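Local coordinates for microcin B17-processing protein McbB (Escherichia coli, PDB 6GRI) that is needed to convert the inactive microcin B17 precursor McbA into the active antibiotic peptide, working as a subunit of the McbBCD synthetase, at the interface of chains A and B and the interface of chains B and C. Sequence-based numbering; all coordinates share one arbitrary frame. Chains: chain A/B, Microcin B17-processing protein McbB; chain C, Microcin B17-processing protein McbD.

Contacts 1, 2 and 4 join the two McbB copies, whereas contact 3 joins one of those copies, chain B, to McbD. Contacts 1 and 2 are neighbours, their C-alpha centres about 10 Å apart, and share A:Ile30 on strand 26-31; together they lay this part of chain A along chain B. Contact 4, about 15 Å from contact 1 and 25 Å from contact 2, adds a polar patch of helix against helix and a loop of chain B. Contact 3 lies about 19 Å from contacts 1 and 2 and 22 Å from contact 4; using different residues, chain B touches both partners at once.

Contact 1: the interface of chains A and B. Residues chain A 17-19, 30-32; chain B 175-176, 232-233, 275.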
loop_
_atom_site.group_PDB
_atom_site.type_symbol
_atom_site.label_atom_id
_atom_site.label_comp_id
_atom_site.label_asym_id
_atom_site.label_seq_id
_atom_site.Cartn_x
_atom_site.Cartn_y
_atom_site.Cartn_z
ATOM N N PRO A 17 -33.257 -17.526 -0.719
ATOM C CA PRO A 17 -34.018 -17.240 0.490
ATOM C C PRO A 17 -35.248 -16.418 0.164
ATOM O O PRO A 17 -35.134 -15.362 -0.460
ATOM C CB PRO A 17 -33.032 -16.426 1.352
ATOM C CG PRO A 17 -31.705 -16.637 0.729
ATOM C CD PRO A 17 -32.009 -16.748 -0.730
ATOM N N PHE A 18 -36.412 -16.942 0.531
ATOM C CA PHE A 18 -37.662 -16.207 0.414
ATOM C C PHE A 18 -38.593 -16.565 1.543
ATOM O O PHE A 18 -38.341 -17.482 2.318
ATOM C CB PHE A 18 -38.353 -16.442 -0.946
ATOM C CG PHE A 18 -38.973 -17.814 -1.121
ATOM C CD1 PHE A 18 -38.218 -18.883 -1.600
ATOM C CD2 PHE A 18 -40.317 -18.023 -0.853
ATOM C CE1 PHE A 18 -38.784 -20.139 -1.776
ATOM C CE2 PHE A 18 -40.891 -19.281 -1.026
ATOM C CZ PHE A 18 -40.123 -20.341 -1.489
ATOM N N GLU A 19 -39.666 -15.802 1.632
ATOM C CA GLU A 19 -40.752 -16.118 2.527
ATOM C C GLU A 19 -42.060 -15.965 1.774
ATOM O O GLU A 19 -42.154 -15.250 0.773
ATOM C CB GLU A 19 -40.731 -15.208 3.753
ATOM C CG GLU A 19 -39.491 -15.348 4.629
ATOM C CD GLU A 19 -39.348 -16.722 5.255
ATOM O OE1 GLU A 19 -40.380 -17.363 5.554
ATOM O OE2 GLU A 19 -38.191 -17.158 5.442
ATOM N N ILE A 30 -41.921 -12.537 -0.485
ATOM C CA ILE A 30 -40.834 -11.607 -0.161
ATOM C C ILE A 30 -39.505 -12.316 -0.446
ATOM O O ILE A 30 -39.184 -13.314 0.196
ATOM C CB ILE A 30 -40.929 -11.138 1.309
ATOM C CG1 ILE A 30 -42.269 -10.430 1.541
ATOM C CG2 ILE A 30 -39.803 -10.177 1.663
ATOM C CD1 ILE A 30 -42.458 -9.854 2.933
ATOM N N THR A 31 -38.758 -11.803 -1.426
ATOM C CA THR A 31 -37.438 -12.324 -1.788
ATOM C C THR A 31 -36.403 -11.204 -1.763
ATOM O O THR A 31 -36.745 -10.037 -1.637
ATOM C CB THR A 31 -37.428 -12.948 -3.205
ATOM O OG1 THR A 31 -37.401 -11.919 -4.196
ATOM C CG2 THR A 31 -38.644 -13.821 -3.445
ATOM N N TYR A 32 -35.133 -11.565 -1.908
ATOM C CA TYR A 32 -34.064 -10.576 -1.998
ATOM C C TYR A 32 -34.236 -9.623 -3.170
ATOM O O TYR A 32 -33.830 -8.482 -3.074
ATOM C CB TYR A 32 -32.677 -11.237 -2.094
ATOM C CG TYR A 32 -32.135 -11.885 -0.821
ATOM C CD1 TYR A 32 -32.556 -11.490 0.456
ATOM C CD2 TYR A 32 -31.154 -12.862 -0.897
ATOM C CE1 TYR A 32 -32.034 -12.073 1.599
ATOM C CE2 TYR A 32 -30.626 -13.441 0.246
ATOM C CZ TYR A 32 -31.074 -13.046 1.492
ATOM O OH TYR A 32 -30.569 -13.622 2.633
ATOM N N LYS B 175 -34.868 -7.751 4.538
ATOM C CA LYS B 175 -34.433 -8.726 3.534
ATOM C C LYS B 175 -33.011 -9.259 3.827
ATOM O O LYS B 175 -32.859 -10.091 4.723
ATOM C CB LYS B 175 -34.591 -8.147 2.121
ATOM N N GLU B 176 -31.986 -8.768 3.126
ATOM C CA GLU B 176 -30.610 -9.262 3.313
ATOM C C GLU B 176 -29.811 -8.492 4.387
ATOM O O GLU B 176 -28.713 -8.912 4.755
ATOM C CB GLU B 176 -29.855 -9.319 1.960
ATOM C CG GLU B 176 -28.902 -8.177 1.602
ATOM C CD GLU B 176 -29.568 -6.825 1.344
ATOM O OE1 GLU B 176 -30.808 -6.745 1.161
ATOM O OE2 GLU B 176 -28.818 -5.821 1.308
ATOM N N LEU B 232 -35.576 -13.074 6.202
ATOM C CA LEU B 232 -35.533 -14.026 5.092
ATOM C C LEU B 232 -34.600 -15.206 5.376
ATOM O O LEU B 232 -33.389 -15.154 5.113
ATOM C CB LEU B 232 -35.176 -13.323 3.776
ATOM C CG LEU B 232 -36.389 -12.984 2.917
ATOM C CD1 LEU B 232 -37.401 -12.124 3.665
ATOM C CD2 LEU B 232 -35.907 -12.297 1.651
ATOM N N ALA B 233 -35.197 -16.257 5.938
ATOM C CA ALA B 233 -34.558 -17.559 6.119
ATOM C C ALA B 233 -33.295 -17.514 6.977
ATOM O O ALA B 233 -32.243 -18.000 6.566
ATOM C CB ALA B 233 -34.275 -18.194 4.764
ATOM N N ILE B 275 -25.180 -11.418 3.639
ATOM C CA ILE B 275 -24.550 -12.223 2.607
ATOM C C ILE B 275 -23.037 -11.982 2.646
ATOM O O ILE B 275 -22.266 -12.895 2.941
ATOM C CB ILE B 275 -25.109 -11.906 1.209
ATOM C CG1 ILE B 275 -26.638 -12.062 1.175
ATOM C CG2 ILE B 275 -24.469 -12.812 0.166
ATOM C CD1 ILE B 275 -27.293 -11.196 0.114
#
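The phenol ring of A:Tyr32 is pressed between pieces of chain B. Over one face stands the beta-carbon of B:Glu176, CB lying 3.9 Å from the centroid of the A:Tyr32 ring in a CH-pi contact; the carboxylate further along that side chain is turned nearly perpendicular to the ring. Toward the rim of the same face comes the tip of B:Ile275, its CD1 4.0 Å from A:Tyr32 CE2. On the opposite face, beyond the rim, B:Leu232 CD2 approaches A:Tyr32 CD1 at 3.6 Å. The ring is directed here with CG anti to its own carbonyl carbon (chi1 -73°).

B:Leu232, which hides 110 Å² against chain A, divides its two methyls between different partners. CD2 faces A:Tyr32 and the backbone of A:Thr31. CD1 instead meets the branch methyl of A:Ile30, CG2, at 3.7 Å, the two side chains crossing at about a right angle, and touches the aliphatic part of A:Glu19, whose CG is 4.0 Å from B:Leu232 CD1. The leucine thus packs on strands 18-23 and 26-31 mainly through carbon contacts.

This largely apolar patch probably helps hold the two McbB copies together, and its polar support is slight. B:Ala233 N gives a weak hydrogen bond to the carboxylate OE2 of A:Glu19 (130° at H). The methyl CB of B:Ala233 also rests 4.0 Å from CB of A:Pro17.

Contact 2: the interface of chains A and B. Residues chain A 28, 30, 35; chain B 213, 218, 229.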
loop_
_atom_site.group_PDB
_atom_site.type_symbol
_atom_site.label_atom_id
_atom_site.label_comp_id
_atom_site.label_asym_id
_atom_site.label_seq_id
_atom_site.Cartn_x
_atom_site.Cartn_y
_atom_site.Cartn_z
ATOM N N LEU A 28 -48.297 -12.551 0.208
ATOM C CA LEU A 28 -47.089 -11.835 -0.222
ATOM C C LEU A 28 -45.853 -12.740 -0.288
ATOM O O LEU A 28 -45.488 -13.379 0.707
ATOM C CB LEU A 28 -46.798 -10.659 0.722
ATOM C CG LEU A 28 -47.782 -9.480 0.755
ATOM C CD1 LEU A 28 -47.327 -8.492 1.821
ATOM C CD2 LEU A 28 -47.930 -8.787 -0.601
ATOM N N ILE A 30 -41.921 -12.537 -0.485
ATOM C CA ILE A 30 -40.834 -11.607 -0.161
ATOM C C ILE A 30 -39.505 -12.316 -0.446
ATOM O O ILE A 30 -39.184 -13.314 0.196
ATOM C CB ILE A 30 -40.929 -11.138 1.309
ATOM C CG1 ILE A 30 -42.269 -10.430 1.541
ATOM C CG2 ILE A 30 -39.803 -10.177 1.663
ATOM C CD1 ILE A 30 -42.458 -9.854 2.933
ATOM N N SER A 35 -40.905 -8.149 -4.035
ATOM C CA SER A 35 -42.061 -8.403 -3.177
ATOM C C SER A 35 -43.304 -8.424 -4.063
ATOM O O SER A 35 -43.676 -7.373 -4.609
ATOM C CB SER A 35 -42.190 -7.305 -2.126
ATOM O OG SER A 35 -40.955 -7.117 -1.463
ATOM N N MET B 213 -43.619 -2.775 -7.168
ATOM C CA MET B 213 -43.928 -2.788 -5.742
ATOM C C MET B 213 -42.732 -2.278 -4.928
ATOM O O MET B 213 -41.712 -2.965 -4.819
ATOM C CB MET B 213 -44.330 -4.201 -5.295
ATOM C CG MET B 213 -44.602 -4.346 -3.800
ATOM S SD MET B 213 -45.846 -5.600 -3.403
ATOM C CE MET B 213 -45.629 -5.763 -1.635
ATOM N N LEU B 218 -44.758 -2.103 0.144
ATOM C CA LEU B 218 -44.711 -3.335 0.944
ATOM C C LEU B 218 -45.046 -3.145 2.422
ATOM O O LEU B 218 -45.864 -3.893 2.956
ATOM C CB LEU B 218 -43.351 -4.031 0.830
ATOM C CG LEU B 218 -43.164 -5.290 1.688
ATOM C CD1 LEU B 218 -44.182 -6.375 1.356
ATOM C CD2 LEU B 218 -41.745 -5.808 1.541
ATOM N N LEU B 229 -43.135 -8.458 9.159
ATOM C CA LEU B 229 -42.133 -8.626 8.119
ATOM C C LEU B 229 -41.136 -9.633 8.655
ATOM O O LEU B 229 -40.421 -9.338 9.616
ATOM C CB LEU B 229 -41.432 -7.299 7.814
ATOM C CG LEU B 229 -40.292 -7.336 6.790
ATOM C CD1 LEU B 229 -40.810 -7.722 5.414
ATOM C CD2 LEU B 229 -39.581 -5.995 6.736
#
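B:Leu218 pushes both its methyls against chain A. CD1 touches the tip of A:Leu28, with 3.8 Å between the two CD1 carbons, and also borders A:Ile30 and the beta-carbon of A:Ser35. CD2 lies against A:Ser35, 3.4 Å from its hydroxyl OG. CG of B:Leu218 stands anti to the backbone N (chi1 177°), which sends the fork away from its helix and toward the strand of chain A.

Two further groups flank this leucine. The terminal methyl of B:Met213 comes in beside it: CE is 3.8 Å from A:Ser35 CB and 3.9 Å from A:Leu28 CD2, with the methionine crossing A:Leu28 at about a right angle. The rest of the methionine side chain runs past the carbonyl oxygen of A:Ser35. At the other end, B:Leu229 meets A:Ile30 tip to tip, 3.7 Å separating their CD1 carbons.

No nitrogen or oxygen comes within bonding distance across this side-chain patch, which probably helps hold the two McbB copies together mainly by packing of methyls and the thioether. The backbone elements beneath probably set these groups in place. A:Leu28 and A:Ile30 are alternate residues of strand 26-31 and point to the same side, while A:Ser35 begins strand 35-37. B:Leu218 rides on helix 215-224 and B:Leu229 on strand 229-230. In A:Ile30 the delta-methyl is carried forward by an extended chain, CD1 anti to CA (chi2 -177°).

Contact 3: the interface of chains B and C. Residues chain B 179, 203, 282-283; chain C 6-7, 9-10, 12.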
loop_
_atom_site.group_PDB
_atom_site.type_symbol
_atom_site.label_atom_id
_atom_site.label_comp_id
_atom_site.label_asym_id
_atom_site.label_seq_id
_atom_site.Cartn_x
_atom_site.Cartn_y
_atom_site.Cartn_z
ATOM N N ARG B 179 -30.242 -4.605 10.662
ATOM C CA ARG B 179 -30.275 -3.169 10.939
ATOM C C ARG B 179 -30.154 -2.901 12.430
ATOM O O ARG B 179 -30.839 -3.528 13.214
ATOM C CB ARG B 179 -31.607 -2.578 10.472
ATOM C CG ARG B 179 -32.118 -3.062 9.119
ATOM C CD ARG B 179 -31.206 -2.662 7.984
ATOM N NE ARG B 179 -31.116 -1.209 7.843
ATOM C CZ ARG B 179 -30.372 -0.593 6.932
ATOM N NH1 ARG B 179 -29.652 -1.294 6.054
ATOM N NH2 ARG B 179 -30.343 0.736 6.899
ATOM N N ARG B 203 -37.379 8.726 0.165
ATOM C CA ARG B 203 -36.776 8.641 -1.171
ATOM C C ARG B 203 -37.714 8.050 -2.230
ATOM O O ARG B 203 -38.523 7.161 -1.953
ATOM C CB ARG B 203 -35.484 7.815 -1.107
ATOM C CG ARG B 203 -34.428 8.380 -0.151
ATOM C CD ARG B 203 -33.394 7.339 0.218
ATOM N NE ARG B 203 -32.647 6.856 -0.945
ATOM C CZ ARG B 203 -31.865 5.771 -0.973
ATOM N NH1 ARG B 203 -31.717 4.997 0.104
ATOM N NH2 ARG B 203 -31.234 5.437 -2.104
ATOM N N GLU B 282 -23.750 4.646 9.415
ATOM C CA GLU B 282 -24.353 5.820 8.756
ATOM C C GLU B 282 -24.925 6.798 9.786
ATOM O O GLU B 282 -25.548 6.357 10.745
ATOM C CB GLU B 282 -25.459 5.383 7.794
ATOM C CG GLU B 282 -24.927 4.794 6.497
ATOM C CD GLU B 282 -26.008 4.208 5.597
ATOM O OE1 GLU B 282 -26.861 3.438 6.102
ATOM O OE2 GLU B 282 -25.976 4.496 4.371
ATOM N N PRO B 283 -24.750 8.126 9.580
ATOM C CA PRO B 283 -25.251 9.090 10.567
ATOM C C PRO B 283 -26.786 9.170 10.611
ATOM O O PRO B 283 -27.451 8.823 9.625
ATOM C CB PRO B 283 -24.678 10.433 10.083
ATOM C CG PRO B 283 -23.854 10.140 8.872
ATOM C CD PRO B 283 -24.316 8.820 8.356
ATOM N N SER C 6 -24.924 4.654 -1.251
ATOM C CA SER C 6 -25.800 4.136 -0.188
ATOM C C SER C 6 -26.814 3.145 -0.781
ATOM O O SER C 6 -27.336 3.367 -1.882
ATOM C CB SER C 6 -26.533 5.293 0.508
ATOM O OG SER C 6 -25.633 6.306 0.926
ATOM N N ASN C 7 -27.103 2.068 -0.055
ATOM C CA ASN C 7 -28.060 1.055 -0.535
ATOM C C ASN C 7 -29.528 1.555 -0.517
ATOM O O ASN C 7 -29.813 2.696 -0.111
ATOM C CB ASN C 7 -27.872 -0.290 0.208
ATOM C CG ASN C 7 -28.311 -0.254 1.667
ATOM O OD1 ASN C 7 -29.320 0.364 2.031
ATOM N ND2 ASN C 7 -27.567 -0.965 2.512
ATOM N N MET C 9 -31.929 0.583 1.387
ATOM C CA MET C 9 -32.403 0.732 2.782
ATOM C C MET C 9 -31.871 1.971 3.555
ATOM O O MET C 9 -32.168 2.131 4.745
ATOM C CB MET C 9 -32.129 -0.562 3.551
ATOM C CG MET C 9 -33.001 -1.714 3.071
ATOM S SD MET C 9 -32.102 -3.234 2.720
ATOM C CE MET C 9 -31.438 -2.865 1.093
ATOM N N SER C 10 -31.143 2.864 2.876
ATOM C CA SER C 10 -30.476 3.987 3.531
ATOM C C SER C 10 -31.359 5.211 3.609
ATOM O O SER C 10 -32.312 5.349 2.845
ATOM C CB SER C 10 -29.200 4.349 2.778
ATOM O OG SER C 10 -28.518 5.408 3.418
ATOM N N TRP C 12 -29.771 7.947 3.051
ATOM C CA TRP C 12 -28.884 8.783 2.267
ATOM C C TRP C 12 -28.973 8.422 0.795
ATOM O O TRP C 12 -29.217 7.252 0.457
ATOM C CB TRP C 12 -27.460 8.620 2.801
ATOM C CG TRP C 12 -27.399 9.040 4.228
ATOM C CD1 TRP C 12 -27.396 8.231 5.326
ATOM C CD2 TRP C 12 -27.410 10.384 4.715
ATOM N NE1 TRP C 12 -27.375 8.987 6.468
ATOM C CE2 TRP C 12 -27.384 10.315 6.122
ATOM C CE3 TRP C 12 -27.418 11.638 4.094
ATOM C CZ2 TRP C 12 -27.371 11.460 6.928
ATOM C CZ3 TRP C 12 -27.411 12.783 4.897
ATOM C CH2 TRP C 12 -27.385 12.679 6.300
#
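One guanidinium nitrogen, NH1 of B:Arg203, serves two backbone carbonyls of the McbD segment. It donates to C:Ser10 O at 2.8 Å and to C:Asn7 O at 3.0 Å. The second bond is almost straight, 174° at H, and lies in both the guanidinium and the carbonyl plane; in the first, the nitrogen stands well above the carbonyl plane of C:Ser10, not on a lone pair. A third carbonyl oxygen, that of C:Trp12, sits over the centre of the guanidinium face, 3.4 Å from B:Arg203 CZ. Three carbonyl dipoles thus gather about a probably positive group, which would favour this turn of the chain.

The hydroxyl of C:Ser10 works in both directions. OG donates to the carboxylate OE2 of B:Glu282 at 2.9 Å, approaching from above the carboxylate plane, and accepts from C:Trp12 N. It is placed there with OG anti to the backbone N (chi1 -178°). Beyond it the indole NE1 of C:Trp12 points edge-on at B:Pro283 O, 3.2 Å away and in the ring plane, with 154° at H. B:Arg179 adds packing by bringing one guanidinium face, near its rim, over the beta-carbon of C:Met9, CZ to CB 3.8 Å.

In the fold, the McbD residues belong to the stretch between strands 4-5 and 15-18 near the N-terminus of McbD, clasped between strands 177-180 and 279-283 of McbB and the loop carrying B:Arg203.

Contact 4: the interface of chains A and B. Residues chain A 240, 243-244, 247-248; chain B 237-238, 241, 274, 277.
This is a polar, helix-centred interface between two copies of McbB that probably helps hold them together in the McbBCD assembly; the A/B interface as a whole is not an exact two-fold. Helix 236-254 of chain A faces helix 236-252 of chain B and the nearby loop. The carbonyl oxygen of B:Leu274 accepts from A:His244 NE2 at 2.9 Å, in the carbonyl plane and on a lone pair, and from A:Arg248, which grips it side-on with NE at 2.8 Å and NH2 at 3.1 Å, the latter from above the carbonyl plane.

The other ring nitrogen of A:His244, ND1, shares a hydrogen bond with B:Ser237 OG at 3.1 Å (163° at H, direction undecided), so both nitrogens are engaged and the ring's rotation is fixed. Its CD2 edge packs against B:Phe241 CG at 3.5 Å, beside B:Cys277 SG. A:His244 gets there with CG anti to the backbone N (chi1 -177°).

B:Glu238 OE2 forms a salt bridge with A:Lys247 NZ at 2.6 Å, met on the syn side. OE2 also stands above the A:Arg248 guanidinium, toward its rim near NH2, a salt bridge by charge and not a hydrogen bond. A:Lys247 NZ also donates to B:Ser237 OG. For the protein, the site probably fixes the register of the paired helices.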
loop_
_atom_site.group_PDB
_atom_site.type_symbol
_atom_site.label_atom_id
_atom_site.label_comp_id
_atom_site.label_asym_id
_atom_site.label_seq_id
_atom_site.Cartn_x
_atom_site.Cartn_y
_atom_site.Cartn_z
ATOM N N GLY A 240 -19.773 -17.774 16.882
ATOM C CA GLY A 240 -20.971 -17.542 16.071
ATOM C C GLY A 240 -20.695 -16.646 14.882
ATOM O O GLY A 240 -21.238 -16.863 13.800
ATOM N N TYR A 243 -18.356 -18.867 12.543
ATOM C CA TYR A 243 -19.184 -19.872 11.858
ATOM C C TYR A 243 -19.863 -19.283 10.616
ATOM O O TYR A 243 -19.885 -19.918 9.562
ATOM C CB TYR A 243 -20.225 -20.416 12.842
ATOM C CG TYR A 243 -21.023 -21.651 12.436
ATOM C CD1 TYR A 243 -20.415 -22.902 12.301
ATOM C CD2 TYR A 243 -22.409 -21.579 12.281
ATOM C CE1 TYR A 243 -21.165 -24.026 11.982
ATOM C CE2 TYR A 243 -23.163 -22.690 11.957
ATOM C CZ TYR A 243 -22.547 -23.911 11.805
ATOM O OH TYR A 243 -23.337 -25.001 11.494
ATOM N N HIS A 244 -20.385 -18.063 10.742
ATOM C CA HIS A 244 -21.091 -17.412 9.646
ATOM C C HIS A 244 -20.153 -17.007 8.512
ATOM O O HIS A 244 -20.493 -17.181 7.334
ATOM C CB HIS A 244 -21.871 -16.192 10.161
ATOM C CG HIS A 244 -22.690 -15.514 9.104
ATOM N ND1 HIS A 244 -23.658 -16.173 8.378
ATOM C CD2 HIS A 244 -22.650 -14.250 8.621
ATOM C CE1 HIS A 244 -24.186 -15.340 7.499
ATOM N NE2 HIS A 244 -23.599 -14.163 7.631
ATOM N N LYS A 247 -19.166 -20.104 6.593
ATOM C CA LYS A 247 -20.245 -20.548 5.715
ATOM C C LYS A 247 -20.279 -19.714 4.448
ATOM O O LYS A 247 -20.334 -20.255 3.334
ATOM C CB LYS A 247 -21.590 -20.439 6.419
ATOM C CG LYS A 247 -22.746 -21.015 5.625
ATOM C CD LYS A 247 -24.063 -20.684 6.281
ATOM C CE LYS A 247 -24.586 -19.340 5.813
ATOM N NZ LYS A 247 -25.952 -19.097 6.343
ATOM N N ARG A 248 -20.250 -18.394 4.624
ATOM C CA ARG A 248 -20.363 -17.476 3.491
ATOM C C ARG A 248 -19.196 -17.596 2.548
ATOM O O ARG A 248 -19.376 -17.492 1.339
ATOM C CB ARG A 248 -20.510 -16.034 3.955
ATOM C CG ARG A 248 -21.841 -15.720 4.616
ATOM C CD ARG A 248 -23.003 -16.066 3.706
ATOM N NE ARG A 248 -24.239 -15.413 4.093
ATOM C CZ ARG A 248 -25.458 -15.818 3.739
ATOM N NH1 ARG A 248 -25.643 -16.902 2.988
ATOM N NH2 ARG A 248 -26.514 -15.132 4.157
ATOM N N SER B 237 -26.198 -19.658 11.851
ATOM C CA SER B 237 -25.034 -18.822 11.538
ATOM C C SER B 237 -25.387 -17.336 11.428
ATOM O O SER B 237 -24.624 -16.491 11.906
ATOM C CB SER B 237 -24.306 -19.313 10.273
ATOM O OG SER B 237 -24.912 -18.867 9.071
ATOM N N GLU B 238 -26.540 -17.021 10.827
ATOM C CA GLU B 238 -27.009 -15.629 10.752
ATOM C C GLU B 238 -27.316 -15.094 12.139
ATOM O O GLU B 238 -26.963 -13.963 12.449
ATOM C CB GLU B 238 -28.248 -15.479 9.877
ATOM C CG GLU B 238 -27.978 -15.435 8.379
ATOM C CD GLU B 238 -27.771 -16.799 7.745
ATOM O OE1 GLU B 238 -28.166 -17.832 8.337
ATOM O OE2 GLU B 238 -27.215 -16.836 6.623
ATOM N N PHE B 241 -23.985 -14.438 13.853
ATOM C CA PHE B 241 -23.475 -13.166 13.329
ATOM C C PHE B 241 -24.189 -12.001 13.998
ATOM O O PHE B 241 -23.547 -11.040 14.406
ATOM C CB PHE B 241 -23.677 -13.114 11.812
ATOM C CG PHE B 241 -23.068 -11.913 11.134
ATOM C CD1 PHE B 241 -21.691 -11.770 11.039
ATOM C CD2 PHE B 241 -23.871 -10.959 10.534
ATOM C CE1 PHE B 241 -21.139 -10.677 10.381
ATOM C CE2 PHE B 241 -23.323 -9.870 9.882
ATOM C CZ PHE B 241 -21.958 -9.725 9.806
ATOM N N LEU B 274 -25.972 -9.496 5.470
ATOM C CA LEU B 274 -25.802 -10.871 5.932
ATOM C C LEU B 274 -25.172 -11.806 4.909
ATOM O O LEU B 274 -24.683 -12.879 5.276
ATOM C CB LEU B 274 -27.146 -11.451 6.358
ATOM C CG LEU B 274 -27.842 -10.750 7.513
ATOM C CD1 LEU B 274 -29.092 -11.539 7.874
ATOM C CD2 LEU B 274 -26.931 -10.610 8.729
ATOM N N CYS B 277 -21.342 -10.013 4.740
ATOM C CA CYS B 277 -20.826 -9.760 6.085
ATOM C C CYS B 277 -20.142 -8.401 6.222
ATOM O O CYS B 277 -19.294 -8.213 7.092
ATOM C CB CYS B 277 -19.897 -10.890 6.543
ATOM S SG CYS B 277 -20.622 -12.527 6.348
#